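Local atomic coordinates of abhydrolase domain-containing protein (Exiguobacterium antarcticum, PDB entry 5H3H), a protein that probably hydrolyses carboxylic esters as an alpha/beta-hydrolase-fold esterase and may also act as a perhydrolase. Residues B[121-126]-B[221-226]; B[214-219]-B[229-234]. All coordinates share one frame; numbering follows the deposited sequence.

Contact 1 (B[121-126]-B[221-226]); sequences GAAAPV and QVCPFE
C223 meets the main chain of G121 to A123 with its thiol, and this one side chain makes all the contacts from the 221-226 side. Its first torsion (chi1 -66°) leaves SG beside the backbone N and anti to the carbonyl carbon, which carries the sulfur up to the opposing main chain. There C223 SG lies 3.8 Å from A123 CA, and it makes an apolar touch with the A123 methyl as well. C223 SG is also 3.5 Å from G121 O, and C223 CB is 3.7 Å from that same carbonyl oxygen. A small, polarisable thiol suits a place walled by backbone as much as by side chains.

The 121-126 segment presents only small residues to the sulfur. G121 has a positive phi (53°), easy for glycine. A122 turns its methyl away from C223, leaving its carbonyl on the near side, while A123 centres an inverse gamma turn closed by a weak A124 N to A122 O bond of 3.0 Å. A cis peptide then leads into P125.

The pocket for peroxyacetic acid is close: the C223 side chain is about 5 Å from the ligand and also rests on F127, which lines the ligand pocket. D220, the probable acid of a Ser-His-Asp triad, accepts through OD1 from the backbone N of both V222 and C223. The contact thus links loops following strands 114-120 and 211-217, with A122, A124 and P125 packing on M231 of helix 225-234 and V222 against helix 153-164.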
ATOM      1  N   GLY B 121      -4.490  -5.554  22.741  1.00 20.19           N
ATOM      2  CA  GLY B 121      -4.030  -6.902  23.003  1.00 19.14           C
ATOM      3  C   GLY B 121      -3.537  -7.632  21.761  1.00 19.00           C
ATOM      4  O   GLY B 121      -3.713  -8.817  21.631  1.00 18.71           O
ATOM      5  N   ALA B 122      -2.954  -6.924  20.788  1.00 19.11           N
ATOM      6  CA  ALA B 122      -2.761  -7.468  19.463  1.00 22.52           C
ATOM      7  C   ALA B 122      -1.738  -8.621  19.402  1.00 22.90           C
ATOM      8  O   ALA B 122      -0.702  -8.599  20.089  1.00 26.31           O
ATOM      9  CB  ALA B 122      -2.338  -6.365  18.499  1.00 22.02           C
ATOM     10  N   ALA B 123      -2.036  -9.573  18.530  1.00 25.39           N
ATOM     11  CA  ALA B 123      -1.144 -10.681  18.190  1.00 26.13           C
ATOM     12  C   ALA B 123      -0.116 -10.218  17.163  1.00 25.45           C
ATOM     13  O   ALA B 123      -0.094 -10.626  16.008  1.00 27.83           O
ATOM     14  CB  ALA B 123      -1.937 -11.853  17.676  1.00 26.34           C
ATOM     15  N   ALA B 124       0.762  -9.353  17.605  1.00 27.37           N
ATOM     16  CA  ALA B 124       1.729  -8.728  16.682  1.00 29.97           C
ATOM     17  C   ALA B 124       2.920  -8.199  17.444  1.00 27.01           C
ATOM     18  O   ALA B 124       2.762  -7.851  18.597  1.00 25.96           O
ATOM     19  CB  ALA B 124       1.094  -7.612  15.871  1.00 27.88           C
ATOM     20  N   PRO B 125       4.087  -8.142  16.791  1.00 29.35           N
ATOM     21  CA  PRO B 125       4.287  -8.557  15.355  1.00 27.71           C
ATOM     22  C   PRO B 125       4.271 -10.042  15.019  1.00 27.10           C
ATOM     23  O   PRO B 125       4.191 -10.402  13.816  1.00 27.19           O
ATOM     24  CB  PRO B 125       5.697  -8.006  15.009  1.00 28.06           C
ATOM     25  CG  PRO B 125       6.293  -7.580  16.315  1.00 26.76           C
ATOM     26  CD  PRO B 125       5.119  -7.171  17.195  1.00 27.89           C
ATOM     27  N   VAL B 126       4.371 -10.888  16.043  0.50 23.15           N
ATOM     28  CA  VAL B 126       4.299 -12.311  15.878  0.50 22.21           C
ATOM     29  C   VAL B 126       3.632 -12.807  17.128  0.50 20.84           C
ATOM     30  O   VAL B 126       3.853 -12.306  18.216  0.50 17.00           O
ATOM     31  CB  VAL B 126       5.671 -13.009  15.791  1.00 25.06           C
ATOM     32  CG1 VAL B 126       5.566 -14.284  14.959  1.00 23.22           C
ATOM     33  CG2 VAL B 126       6.763 -12.108  15.242  1.00 27.13           C
ATOM     34  N   GLN B 221      -2.040 -13.357  29.351  1.00 24.96           N
ATOM     35  CA  GLN B 221      -1.365 -14.630  29.250  1.00 28.22           C
ATOM     36  C   GLN B 221      -1.427 -15.144  27.819  1.00 32.23           C
ATOM     37  O   GLN B 221      -0.771 -16.103  27.463  1.00 32.62           O
ATOM     38  CB  GLN B 221      -2.003 -15.640  30.221  1.00 32.06           C
ATOM     39  CG  GLN B 221      -2.109 -15.101  31.644  1.00 35.78           C
ATOM     40  CD  GLN B 221      -2.517 -16.130  32.691  1.00 40.37           C
ATOM     41  OE1 GLN B 221      -2.926 -17.234  32.378  1.00 43.96           O
ATOM     42  NE2 GLN B 221      -2.404 -15.760  33.943  1.00 42.50           N
ATOM     43  N   VAL B 222      -2.264 -14.525  26.997  1.00 29.76           N
ATOM     44  CA  VAL B 222      -2.476 -14.974  25.631  1.00 28.27           C
ATOM     45  C   VAL B 222      -1.463 -14.324  24.646  1.00 29.48           C
ATOM     46  O   VAL B 222      -0.777 -15.034  23.897  1.00 29.83           O
ATOM     47  CB  VAL B 222      -3.925 -14.646  25.223  1.00 23.85           C
ATOM     48  CG1 VAL B 222      -4.148 -14.993  23.768  1.00 26.25           C
ATOM     49  CG2 VAL B 222      -4.909 -15.430  26.103  1.00 26.16           C
ATOM     50  N   CYS B 223      -1.481 -12.977  24.632  1.00 25.45           N
ATOM     51  CA  CYS B 223      -0.520 -12.119  24.009  1.00 25.58           C
ATOM     52  C   CYS B 223       0.235 -11.373  25.116  1.00 22.48           C
ATOM     53  O   CYS B 223      -0.244 -10.414  25.703  1.00 23.12           O
ATOM     54  CB  CYS B 223      -1.198 -11.098  23.096  1.00 26.93           C
ATOM     55  SG  CYS B 223      -1.991 -11.857  21.693  1.00 25.65           S
ATOM     56  N   PRO B 224       1.453 -11.795  25.387  1.00 25.65           N
ATOM     57  CA  PRO B 224       2.140 -11.195  26.493  1.00 23.97           C
ATOM     58  C   PRO B 224       2.432  -9.695  26.291  1.00 24.56           C
ATOM     59  O   PRO B 224       2.684  -9.174  25.138  1.00 24.53           O
ATOM     60  CB  PRO B 224       3.450 -12.005  26.615  1.00 26.56           C
ATOM     61  CG  PRO B 224       3.442 -13.023  25.560  1.00 27.48           C
ATOM     62  CD  PRO B 224       2.178 -12.910  24.749  1.00 26.97           C
ATOM     63  N   PHE B 225       2.408  -9.000  27.399  1.00 21.44           N
ATOM     64  CA  PHE B 225       2.645  -7.570  27.370  1.00 24.31           C
ATOM     65  C   PHE B 225       3.892  -7.143  26.589  1.00 27.60           C
ATOM     66  O   PHE B 225       3.879  -6.036  25.974  1.00 25.97           O
ATOM     67  CB  PHE B 225       2.697  -7.022  28.765  1.00 25.24           C
ATOM     68  CG  PHE B 225       2.806  -5.539  28.793  1.00 27.26           C
ATOM     69  CD1 PHE B 225       1.682  -4.749  28.573  1.00 27.43           C
ATOM     70  CD2 PHE B 225       4.039  -4.913  29.017  1.00 31.24           C
ATOM     71  CE1 PHE B 225       1.786  -3.355  28.578  1.00 28.29           C
ATOM     72  CE2 PHE B 225       4.140  -3.509  29.049  1.00 28.23           C
ATOM     73  CZ  PHE B 225       3.022  -2.742  28.792  1.00 26.60           C
ATOM     74  N   GLU B 226       4.943  -7.998  26.594  1.00 30.09           N
ATOM     75  CA  GLU B 226       6.138  -7.760  25.789  1.00 30.02           C
ATOM     76  C   GLU B 226       5.831  -7.473  24.288  1.00 30.54           C
ATOM     77  O   GLU B 226       6.536  -6.653  23.649  1.00 27.20           O
ATOM     78  CB  GLU B 226       7.164  -8.879  25.932  1.00 32.81           C
ATOM     79  CG  GLU B 226       7.829  -8.926  27.306  1.00 36.43           C
ATOM     80  CD  GLU B 226       7.196  -9.897  28.288  1.00 41.48           C
ATOM     81  OE1 GLU B 226       5.982 -10.217  28.182  1.00 34.93           O
ATOM     82  OE2 GLU B 226       7.942 -10.358  29.181  1.00 47.70           O
TER

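Contact 2 (B[214-219]-B[229-234]); sequences IMHGKK and EVMHEN
I214 and M231 meet methyl to methyl, I214 CG2 lying 4.1 Å from M231 CE, as strand 211-217 receives the helix laid over it. The isoleucine's first torsion (chi1 -48°) holds CG1 beside the backbone N and sends CG2 anti to it, toward the methionine. The branched, apolar isoleucine packs under the helix, also touching A228 of that helix, L119 of strand 114-120 and L240 of strand 239-243. M231 is extended through chi2 and bends at chi3 (-75°), so that its long, flexible chain crosses the isoleucine obliquely and reaches on along the strand.

M215 takes the other side of the sheet, where it packs on I118 and F243. This is the beta-alpha-beta unit of the alpha/beta hydrolase fold in which strand 211-217, helix 225-234 and strand 239-243 follow one another, the helix covering one sheet face between two parallel strands.

H216 returns to the helix side and offers its ring to the same methyl, with H216 ND1 4.3 Å from M231 CE at an oblique approach. Its NE2 is hydrogen-bonded to C223 O; since a carbonyl can only accept, the proton is expected on NE2. ND1, by contrast, is buried against the methionine with no polar partner in the model.

Past the strand, K218 lies exposed, its aliphatic part touching F225 and V242. K218 NZ is 6.2 Å from E229 OE2, too far for a salt bridge, and any attraction between the opposite charges would be weak.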
ATOM      1  N   ILE B 214      -1.793   1.829  21.140  1.00 23.34           N
ATOM      2  CA  ILE B 214      -1.643   0.462  21.591  1.00 26.04           C
ATOM      3  C   ILE B 214      -2.290   0.401  22.976  1.00 26.56           C
ATOM      4  O   ILE B 214      -1.906   1.154  23.862  1.00 25.03           O
ATOM      5  CB  ILE B 214      -0.141   0.025  21.724  1.00 30.61           C
ATOM      6  CG1 ILE B 214       0.707   0.388  20.487  1.00 34.47           C
ATOM      7  CG2 ILE B 214      -0.017  -1.468  22.074  1.00 29.62           C
ATOM      8  CD1 ILE B 214       0.131  -0.128  19.207  1.00 37.03           C
ATOM      9  N   MET B 215      -3.233  -0.518  23.136  1.00 23.94           N
ATOM     10  CA  MET B 215      -3.929  -0.770  24.387  1.00 24.21           C
ATOM     11  C   MET B 215      -3.538  -2.214  24.732  1.00 22.52           C
ATOM     12  O   MET B 215      -3.708  -3.116  23.868  1.00 20.24           O
ATOM     13  CB  MET B 215      -5.469  -0.633  24.176  1.00 25.96           C
ATOM     14  CG  MET B 215      -6.002   0.780  24.320  1.00 33.53           C
ATOM     15  SD  MET B 215      -7.816   1.021  24.416  1.00 38.73           S
ATOM     16  CE  MET B 215      -7.985   0.943  22.710  1.00 27.44           C
ATOM     17  N   HIS B 216      -3.002  -2.477  25.950  1.00 19.73           N
ATOM     18  CA  HIS B 216      -2.633  -3.858  26.258  1.00 20.52           C
ATOM     19  C   HIS B 216      -2.634  -4.106  27.783  1.00 22.03           C
ATOM     20  O   HIS B 216      -2.225  -3.226  28.557  1.00 25.62           O
ATOM     21  CB  HIS B 216      -1.262  -4.138  25.694  1.00 19.77           C
ATOM     22  CG  HIS B 216      -1.057  -5.530  25.235  1.00 19.79           C
ATOM     23  ND1 HIS B 216      -0.873  -5.828  23.913  1.00 20.56           N
ATOM     24  CD2 HIS B 216      -0.910  -6.691  25.913  1.00 18.49           C
ATOM     25  CE1 HIS B 216      -0.645  -7.128  23.787  1.00 22.39           C
ATOM     26  NE2 HIS B 216      -0.675  -7.672  24.993  1.00 22.12           N
ATOM     27  N   GLY B 217      -3.146  -5.282  28.162  1.00 22.85           N
ATOM     28  CA  GLY B 217      -3.185  -5.757  29.556  1.00 24.33           C
ATOM     29  C   GLY B 217      -1.814  -6.170  30.076  1.00 27.11           C
ATOM     30  O   GLY B 217      -1.089  -6.961  29.437  1.00 26.99           O
ATOM     31  N   LYS B 218      -1.467  -5.655  31.257  1.00 27.11           N
ATOM     32  CA  LYS B 218      -0.216  -6.028  31.877  1.00 30.12           C
ATOM     33  C   LYS B 218      -0.200  -7.532  32.148  1.00 30.09           C
ATOM     34  O   LYS B 218       0.851  -8.159  31.989  1.00 32.86           O
ATOM     35  CB  LYS B 218       0.022  -5.218  33.167  1.00 33.04           C
ATOM     36  CG  LYS B 218       1.480  -5.152  33.583  1.00 39.52           C
ATOM     37  CD  LYS B 218       2.336  -4.442  32.523  1.00 45.11           C
ATOM     38  CE  LYS B 218       3.712  -4.018  33.043  1.00 49.13           C
ATOM     39  NZ  LYS B 218       4.421  -5.131  33.753  1.00 47.45           N
ATOM     40  N   LYS B 219      -1.379  -8.119  32.455  1.00 27.92           N
ATOM     41  CA  LYS B 219      -1.505  -9.530  32.799  1.00 28.97           C
ATOM     42  C   LYS B 219      -1.961 -10.509  31.719  1.00 26.37           C
ATOM     43  O   LYS B 219      -2.370 -11.616  32.025  1.00 26.83           O
ATOM     44  CB  LYS B 219      -2.379  -9.677  34.050  1.00 31.01           C
ATOM     45  CG  LYS B 219      -1.940  -8.777  35.164  1.00 34.97           C
ATOM     46  CD  LYS B 219      -2.632  -9.164  36.465  1.00 38.95           C
ATOM     47  CE  LYS B 219      -3.765  -8.219  36.803  1.00 40.92           C
ATOM     48  NZ  LYS B 219      -4.751  -8.868  37.707  1.00 44.11           N
ATOM     49  N   GLU B 229       5.331  -3.721  24.049  1.00 29.32           N
ATOM     50  CA  GLU B 229       6.612  -3.016  24.023  1.00 29.02           C
ATOM     51  C   GLU B 229       7.247  -3.039  22.637  1.00 27.37           C
ATOM     52  O   GLU B 229       7.771  -2.045  22.161  1.00 26.63           O
ATOM     53  CB  GLU B 229       7.537  -3.594  25.113  1.00 31.86           C
ATOM     54  CG  GLU B 229       7.095  -3.139  26.503  1.00 35.13           C
ATOM     55  CD  GLU B 229       7.789  -3.826  27.692  1.00 39.99           C
ATOM     56  OE1 GLU B 229       8.441  -4.878  27.517  1.00 45.22           O
ATOM     57  OE2 GLU B 229       7.642  -3.315  28.821  1.00 42.12           O
ATOM     58  N   VAL B 230       7.177  -4.164  21.968  1.00 25.10           N
ATOM     59  CA  VAL B 230       7.780  -4.293  20.659  1.00 28.58           C
ATOM     60  C   VAL B 230       7.043  -3.412  19.640  1.00 30.79           C
ATOM     61  O   VAL B 230       7.671  -2.671  18.855  1.00 30.21           O
ATOM     62  CB  VAL B 230       7.877  -5.744  20.232  1.00 29.05           C
ATOM     63  CG1 VAL B 230       8.229  -5.880  18.746  1.00 31.31           C
ATOM     64  CG2 VAL B 230       8.948  -6.431  21.071  1.00 30.71           C
ATOM     65  N   MET B 231       5.726  -3.426  19.715  1.00 25.86           N
ATOM     66  CA  MET B 231       4.932  -2.627  18.800  1.00 27.10           C
ATOM     67  C   MET B 231       5.169  -1.152  18.977  1.00 26.37           C
ATOM     68  O   MET B 231       5.263  -0.451  17.984  1.00 26.67           O
ATOM     69  CB  MET B 231       3.456  -2.921  18.959  1.00 25.23           C
ATOM     70  CG  MET B 231       3.045  -4.220  18.329  1.00 26.95           C
ATOM     71  SD  MET B 231       1.244  -4.536  18.477  1.00 27.28           S
ATOM     72  CE  MET B 231       1.056  -5.008  20.200  1.00 29.43           C
ATOM     73  N   HIS B 232       5.238  -0.702  20.237  1.00 26.11           N
ATOM     74  CA  HIS B 232       5.437   0.705  20.608  1.00 28.35           C
ATOM     75  C   HIS B 232       6.821   1.221  20.131  1.00 30.14           C
ATOM     76  O   HIS B 232       6.966   2.404  19.792  1.00 31.67           O
ATOM     77  CB  HIS B 232       5.269   0.868  22.143  1.00 26.57           C
ATOM     78  CG  HIS B 232       5.205   2.291  22.640  1.00 29.32           C
ATOM     79  ND1 HIS B 232       5.910   2.730  23.739  1.00 32.45           N
ATOM     80  CD2 HIS B 232       4.463   3.348  22.240  1.00 30.66           C
ATOM     81  CE1 HIS B 232       5.643   4.004  23.962  1.00 30.58           C
ATOM     82  NE2 HIS B 232       4.775   4.404  23.056  1.00 30.68           N
ATOM     83  N   GLU B 233       7.822   0.351  20.134  1.00 33.86           N
ATOM     84  CA  GLU B 233       9.143   0.753  19.714  1.00 40.58           C
ATOM     85  C   GLU B 233       9.199   0.937  18.201  1.00 40.21           C
ATOM     86  O   GLU B 233       9.863   1.865  17.731  1.00 47.05           O
ATOM     87  CB  GLU B 233      10.233  -0.232  20.179  1.00 44.13           C
ATOM     88  CG  GLU B 233      10.767   0.127  21.554  1.00 48.61           C
ATOM     89  CD  GLU B 233      12.116  -0.486  21.834  1.00 50.68           C
ATOM     90  OE1 GLU B 233      13.070   0.256  22.193  1.00 54.58           O
ATOM     91  OE2 GLU B 233      12.207  -1.721  21.690  1.00 55.70           O
ATOM     92  N   ASN B 234       8.471   0.097  17.474  1.00 32.58           N
ATOM     93  CA  ASN B 234       8.609  -0.038  16.031  1.00 33.23           C
ATOM     94  C   ASN B 234       7.571   0.667  15.161  1.00 36.22           C
ATOM     95  O   ASN B 234       7.824   0.887  13.955  1.00 39.32           O
ATOM     96  CB  ASN B 234       8.710  -1.534  15.645  1.00 33.82           C
ATOM     97  CG  ASN B 234      10.021  -2.153  16.124  1.00 40.83           C
ATOM     98  OD1 ASN B 234      11.079  -1.808  15.619  1.00 40.11           O
ATOM     99  ND2 ASN B 234       9.958  -3.047  17.124  1.00 37.85           N
TER

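Along the chain, the 121-126 segment follows strand 114-120; after four helices (139-149 to 186-198) the chain returns as strand 211-217, then comes the 221-226 segment, which runs into helix 225-234. Contact 1 closes a long loop of 94 residues, rich in helix, whereas contact 2 closes a short one of nine. The two cross, because 221-226 falls between the segments of contact 2. Their centres are about 8 Å apart and they join directly: G121 N is 2.8 Å from M215 O, a probable hydrogen bond, and P125 CG packs on V230 CG1. Together they tie the ends of neighbouring parallel strands to one helix, beside the loop that carries D220, the probable triad acid.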